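Local coordinates for protein single-stranded DNA specific exonuclease RecJ (Thermus thermophilus, PDB 2ZXR) that degrades single-stranded DNA exonucleolytically in the 5' to 3' direction, using divalent metal ions, with magnesium supporting the highest activity, at residues F40-L53 with L225-L237. Residues are numbered along the deposited sequence; the frame is centred on the assembly and turned at random.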
loop_
_atom_site.group_PDB
_atom_site.type_symbol
_atom_site.label_atom_id
_atom_site.label_comp_id
_atom_site.label_asym_id
_atom_site.label_seq_id
_atom_site.Cartn_x
_atom_site.Cartn_y
_atom_site.Cartn_z
ATOM N N PHE A 40 1.102 -11.879 -9.228
ATOM C CA PHE A 40 0.134 -12.978 -9.199
ATOM C C PHE A 40 -0.038 -13.518 -10.618
ATOM O O PHE A 40 -0.575 -12.833 -11.485
ATOM C CB PHE A 40 -1.219 -12.507 -8.652
ATOM C CG PHE A 40 -1.173 -12.074 -7.208
ATOM C CD1 PHE A 40 -0.835 -10.772 -6.867
ATOM C CD2 PHE A 40 -1.453 -12.980 -6.187
ATOM C CE1 PHE A 40 -0.775 -10.372 -5.531
ATOM C CE2 PHE A 40 -1.396 -12.590 -4.848
ATOM C CZ PHE A 40 -1.057 -11.285 -4.521
ATOM N N ARG A 41 0.416 -14.748 -10.853
ATOM C CA ARG A 41 0.336 -15.350 -12.179
ATOM C C ARG A 41 -0.630 -16.525 -12.308
ATOM O O ARG A 41 -1.370 -16.605 -13.285
ATOM C CB ARG A 41 1.733 -15.785 -12.637
ATOM C CG ARG A 41 2.771 -14.667 -12.602
ATOM C CD ARG A 41 2.235 -13.366 -13.210
ATOM N NE ARG A 41 3.151 -12.237 -13.030
ATOM C CZ ARG A 41 4.260 -12.047 -13.739
ATOM N NH1 ARG A 41 5.029 -10.989 -13.498
ATOM N NH2 ARG A 41 4.595 -12.909 -14.696
ATOM N N ARG A 42 -0.619 -17.432 -11.334
ATOM C CA ARG A 42 -1.502 -18.603 -11.353
ATOM C C ARG A 42 -2.517 -18.489 -10.220
ATOM O O ARG A 42 -2.336 -17.672 -9.318
ATOM C CB ARG A 42 -0.680 -19.880 -11.178
ATOM C CG ARG A 42 0.545 -19.941 -12.070
ATOM C CD ARG A 42 1.289 -21.243 -11.899
ATOM N NE ARG A 42 1.740 -21.452 -10.526
ATOM C CZ ARG A 42 2.639 -20.693 -9.900
ATOM N NH1 ARG A 42 3.197 -19.655 -10.518
ATOM N NH2 ARG A 42 2.989 -20.979 -8.649
ATOM N N LYS A 43 -3.577 -19.296 -10.262
ATOM C CA LYS A 43 -4.599 -19.252 -9.215
ATOM C C LYS A 43 -4.037 -19.471 -7.810
ATOM O O LYS A 43 -4.523 -18.882 -6.843
ATOM C CB LYS A 43 -5.693 -20.290 -9.470
ATOM C CG LYS A 43 -6.745 -19.883 -10.490
ATOM C CD LYS A 43 -7.936 -20.842 -10.444
ATOM C CE LYS A 43 -8.932 -20.574 -11.566
ATOM N NZ LYS A 43 -9.477 -19.194 -11.508
ATOM N N GLU A 44 -3.014 -20.313 -7.698
ATOM C CA GLU A 44 -2.411 -20.609 -6.395
ATOM C C GLU A 44 -1.558 -19.478 -5.821
ATOM O O GLU A 44 -1.038 -19.590 -4.704
ATOM C CB GLU A 44 -1.585 -21.911 -6.464
ATOM C CG GLU A 44 -0.812 -22.132 -7.766
ATOM C CD GLU A 44 -1.575 -22.995 -8.774
ATOM O OE1 GLU A 44 -1.715 -24.215 -8.530
ATOM O OE2 GLU A 44 -2.040 -22.456 -9.808
ATOM N N ASP A 45 -1.414 -18.390 -6.575
ATOM C CA ASP A 45 -0.629 -17.241 -6.123
ATOM C C ASP A 45 -1.565 -16.327 -5.341
ATOM O O ASP A 45 -1.130 -15.480 -4.555
ATOM C CB ASP A 45 -0.061 -16.477 -7.322
ATOM C CG ASP A 45 0.688 -17.379 -8.296
ATOM O OD1 ASP A 45 0.419 -18.602 -8.293
ATOM O OD2 ASP A 45 1.526 -16.862 -9.076
ATOM N N LEU A 46 -2.858 -16.503 -5.586
ATOM C CA LEU A 46 -3.886 -15.728 -4.917
ATOM C C LEU A 46 -4.154 -16.367 -3.571
ATOM O O LEU A 46 -4.492 -15.696 -2.591
ATOM C CB LEU A 46 -5.161 -15.732 -5.746
ATOM C CG LEU A 46 -5.098 -14.840 -6.980
ATOM C CD1 LEU A 46 -6.439 -14.905 -7.703
ATOM C CD2 LEU A 46 -4.781 -13.403 -6.551
ATOM N N ASP A 47 -4.007 -17.684 -3.536
ATOM C CA ASP A 47 -4.209 -18.423 -2.309
ATOM C C ASP A 47 -3.024 -19.299 -2.009
ATOM O O ASP A 47 -3.084 -20.524 -2.125
ATOM C CB ASP A 47 -5.482 -19.254 -2.368
ATOM C CG ASP A 47 -6.616 -18.595 -1.620
ATOM O OD1 ASP A 47 -7.107 -17.561 -2.122
ATOM O OD2 ASP A 47 -6.993 -19.094 -0.525
ATOM N N PRO A 48 -1.914 -18.669 -1.611
ATOM C CA PRO A 48 -0.724 -19.452 -1.298
ATOM C C PRO A 48 -1.045 -20.442 -0.176
ATOM O O PRO A 48 -1.998 -20.254 0.609
ATOM C CB PRO A 48 0.292 -18.383 -0.892
ATOM C CG PRO A 48 -0.562 -17.293 -0.309
ATOM C CD PRO A 48 -1.738 -17.250 -1.255
ATOM N N PRO A 49 -0.282 -21.539 -0.112
ATOM C CA PRO A 49 -0.525 -22.531 0.942
ATOM C C PRO A 49 0.063 -22.000 2.248
ATOM O O PRO A 49 1.124 -21.366 2.244
ATOM C CB PRO A 49 0.255 -23.744 0.447
ATOM C CG PRO A 49 1.488 -23.088 -0.172
ATOM C CD PRO A 49 0.836 -21.953 -0.986
ATOM N N LEU A 50 -0.637 -22.217 3.355
ATOM C CA LEU A 50 -0.093 -21.806 4.643
ATOM C C LEU A 50 0.727 -23.023 5.048
ATOM O O LEU A 50 0.170 -24.097 5.289
ATOM C CB LEU A 50 -1.199 -21.580 5.665
ATOM C CG LEU A 50 -0.677 -21.190 7.053
ATOM C CD1 LEU A 50 0.195 -19.932 6.944
ATOM C CD2 LEU A 50 -1.864 -20.962 7.984
ATOM N N ALA A 51 2.040 -22.875 5.099
ATOM C CA ALA A 51 2.888 -23.995 5.445
ATOM C C ALA A 51 3.891 -23.648 6.534
ATOM O O ALA A 51 4.071 -22.480 6.887
ATOM C CB ALA A 51 3.627 -24.475 4.185
ATOM N N LEU A 52 4.549 -24.668 7.062
ATOM C CA LEU A 52 5.559 -24.450 8.080
ATOM C C LEU A 52 6.865 -24.085 7.372
ATOM O O LEU A 52 7.517 -24.957 6.793
ATOM C CB LEU A 52 5.748 -25.719 8.916
ATOM C CG LEU A 52 6.843 -25.731 9.993
ATOM C CD1 LEU A 52 6.586 -24.640 11.020
ATOM C CD2 LEU A 52 6.869 -27.097 10.669
ATOM N N LEU A 53 7.235 -22.801 7.409
ATOM C CA LEU A 53 8.465 -22.311 6.773
ATOM C C LEU A 53 9.677 -22.872 7.492
ATOM O O LEU A 53 9.698 -22.930 8.708
ATOM C CB LEU A 53 8.542 -20.788 6.830
ATOM C CG LEU A 53 7.462 -19.973 6.126
ATOM C CD1 LEU A 53 7.684 -18.496 6.395
ATOM C CD2 LEU A 53 7.512 -20.255 4.635
ATOM N N LEU A 225 2.404 -7.976 2.995
ATOM C CA LEU A 225 1.398 -8.992 2.889
ATOM C C LEU A 225 1.445 -9.816 1.598
ATOM O O LEU A 225 0.586 -9.707 0.734
ATOM C CB LEU A 225 0.030 -8.352 3.068
ATOM C CG LEU A 225 -0.289 -7.695 4.422
ATOM C CD1 LEU A 225 -1.819 -7.494 4.512
ATOM C CD2 LEU A 225 0.171 -8.600 5.599
ATOM N N TRP A 226 2.479 -10.625 1.457
ATOM C CA TRP A 226 2.579 -11.509 0.309
ATOM C C TRP A 226 3.107 -12.864 0.756
ATOM O O TRP A 226 3.599 -13.010 1.883
ATOM C CB TRP A 226 3.457 -10.902 -0.809
ATOM C CG TRP A 226 4.805 -10.352 -0.427
ATOM C CD1 TRP A 226 5.860 -11.040 0.102
ATOM C CD2 TRP A 226 5.260 -9.006 -0.627
ATOM N NE1 TRP A 226 6.955 -10.201 0.243
ATOM C CE2 TRP A 226 6.609 -8.950 -0.195
ATOM C CE3 TRP A 226 4.658 -7.847 -1.130
ATOM C CZ2 TRP A 226 7.368 -7.773 -0.249
ATOM C CZ3 TRP A 226 5.410 -6.670 -1.184
ATOM C CH2 TRP A 226 6.751 -6.642 -0.746
ATOM N N GLY A 227 2.961 -13.859 -0.109
ATOM C CA GLY A 227 3.419 -15.190 0.203
ATOM C C GLY A 227 2.830 -15.704 1.504
ATOM O O GLY A 227 1.620 -15.612 1.735
ATOM N N TRP A 228 3.701 -16.240 2.359
ATOM C CA TRP A 228 3.297 -16.784 3.649
ATOM C C TRP A 228 2.484 -15.773 4.477
ATOM O O TRP A 228 1.457 -16.123 5.073
ATOM C CB TRP A 228 4.527 -17.212 4.447
ATOM C CG TRP A 228 4.167 -18.084 5.599
ATOM C CD1 TRP A 228 3.953 -19.433 5.570
ATOM C CD2 TRP A 228 3.942 -17.665 6.949
ATOM N NE1 TRP A 228 3.610 -19.884 6.822
ATOM C CE2 TRP A 228 3.596 -18.819 7.690
ATOM C CE3 TRP A 228 4.000 -16.422 7.607
ATOM C CZ2 TRP A 228 3.306 -18.773 9.059
ATOM C CZ3 TRP A 228 3.715 -16.372 8.961
ATOM C CH2 TRP A 228 3.369 -17.546 9.680
ATOM N N ASN A 229 2.933 -14.529 4.531
ATOM C CA ASN A 229 2.165 -13.547 5.300
ATOM C C ASN A 229 0.747 -13.401 4.717
ATOM O O ASN A 229 -0.192 -13.291 5.469
ATOM C CB ASN A 229 2.866 -12.175 5.352
ATOM C CG ASN A 229 3.989 -12.114 6.379
ATOM O OD1 ASN A 229 4.044 -12.907 7.337
ATOM N ND2 ASN A 229 4.873 -11.147 6.209
ATOM N N ARG A 230 0.580 -13.408 3.392
ATOM C CA ARG A 230 -0.775 -13.314 2.810
ATOM C C ARG A 230 -1.619 -14.510 3.223
ATOM O O ARG A 230 -2.794 -14.372 3.552
ATOM C CB ARG A 230 -0.760 -13.278 1.265
ATOM C CG ARG A 230 -2.166 -13.671 0.634
ATOM C CD ARG A 230 -2.247 -13.694 -0.950
ATOM N NE ARG A 230 -2.597 -12.340 -1.303
ATOM C CZ ARG A 230 -3.728 -11.909 -1.837
ATOM N NH1 ARG A 230 -4.737 -12.706 -2.190
ATOM N NH2 ARG A 230 -3.889 -10.606 -1.881
ATOM N N ALA A 231 -1.032 -15.698 3.178
ATOM C CA ALA A 231 -1.769 -16.899 3.527
ATOM C C ALA A 231 -2.160 -16.898 5.003
ATOM O O ALA A 231 -3.266 -17.311 5.359
ATOM C CB ALA A 231 -0.928 -18.136 3.218
ATOM N N LEU A 232 -1.248 -16.426 5.855
ATOM C CA LEU A 232 -1.501 -16.406 7.288
ATOM C C LEU A 232 -2.639 -15.460 7.607
ATOM O O LEU A 232 -3.571 -15.815 8.363
ATOM C CB LEU A 232 -0.240 -15.994 8.061
ATOM C CG LEU A 232 -0.472 -15.867 9.583
ATOM C CD1 LEU A 232 -0.630 -17.270 10.208
ATOM C CD2 LEU A 232 0.665 -15.153 10.209
ATOM N N VAL A 233 -2.584 -14.269 7.018
ATOM C CA VAL A 233 -3.619 -13.271 7.251
ATOM C C VAL A 233 -4.992 -13.748 6.725
ATOM O O VAL A 233 -5.998 -13.592 7.396
ATOM C CB VAL A 233 -3.177 -11.896 6.640
ATOM C CG1 VAL A 233 -4.348 -10.916 6.566
ATOM C CG2 VAL A 233 -2.037 -11.308 7.538
ATOM N N LYS A 234 -5.034 -14.358 5.550
ATOM C CA LYS A 234 -6.318 -14.832 5.047
ATOM C C LYS A 234 -6.914 -15.827 6.058
ATOM O O LYS A 234 -8.080 -15.727 6.421
ATOM C CB LYS A 234 -6.156 -15.490 3.673
ATOM C CG LYS A 234 -5.787 -14.494 2.540
ATOM C CD LYS A 234 -5.354 -15.245 1.236
ATOM C CE LYS A 234 -6.520 -15.508 0.301
ATOM N NZ LYS A 234 -6.666 -14.356 -0.682
ATOM N N GLU A 235 -6.108 -16.772 6.516
ATOM C CA GLU A 235 -6.572 -17.754 7.491
ATOM C C GLU A 235 -7.040 -17.084 8.797
ATOM O O GLU A 235 -8.140 -17.343 9.272
ATOM C CB GLU A 235 -5.444 -18.747 7.796
ATOM C CG GLU A 235 -5.811 -19.907 8.740
ATOM C CD GLU A 235 -6.863 -20.845 8.152
ATOM O OE1 GLU A 235 -6.870 -21.053 6.926
ATOM O OE2 GLU A 235 -7.670 -21.398 8.911
ATOM N N GLY A 236 -6.201 -16.226 9.376
ATOM C CA GLY A 236 -6.552 -15.580 10.626
ATOM C C GLY A 236 -7.731 -14.624 10.569
ATOM O O GLY A 236 -8.561 -14.617 11.484
ATOM N N LEU A 237 -7.825 -13.824 9.512
ATOM C CA LEU A 237 -8.943 -12.892 9.415
ATOM C C LEU A 237 -10.241 -13.667 9.380
ATOM O O LEU A 237 -11.244 -13.226 9.933
ATOM C CB LEU A 237 -8.838 -12.024 8.159
ATOM C CG LEU A 237 -7.719 -10.985 8.041
ATOM C CD1 LEU A 237 -7.796 -10.275 6.676
ATOM C CD2 LEU A 237 -7.857 -9.992 9.148
#
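W228 lays its indole between two leucines of the extended run 48-53: L50 CD1 sits over one face, offset toward the rim, and L53 over the opposite one, where CG makes a CH-pi contact 3.8 Å from the centroid of the five-membered ring. With CG anti to the backbone N (chi1 -165°), the indole swings out from the helix, and NE1 gives a short hydrogen bond of 2.6 Å to A51 O. This bond approaches in the carbonyl plane, is bent to 141° at the hydrogen, and helps, with the two leucines, to set the rotation of the ring. The other branch of L50 touches E235, CD2 to CG at 4.2 Å; the E235 carboxylate is salt-bridged to R239. One turn along from W228, A231 presents CB to P48, 3.6 Å from the proline CG. Segment 40-53, in the loop that links helices 29-37 and 60-70, thus runs across the face of helix 227-239 that carries W228, R230, A231 and K234, within the DHH-family exonuclease fold. L232, further round the helix, packs on helices 187-201 and 211-220, and its side chain lies about 12 Å from the bound magnesium ion. At the far end of the contact L46 O takes two hydrogen bonds. R230 NH1 reaches L46 O at 3.0 Å in the carbonyl plane, on a lone pair, while K234 NZ meets L46 O at 3.2 Å, tilted from that plane. The R230 chain is bent at chi3, bringing one guanidinium face against F40 CZ, with the two planes 70° apart. NH1 also bonds L449 O, tying the arginine to a third part of the chain. D47 OD1 makes a salt bridge to K234 NZ at 3.5 Å, and its negative charge probably offsets the two neighbouring cations.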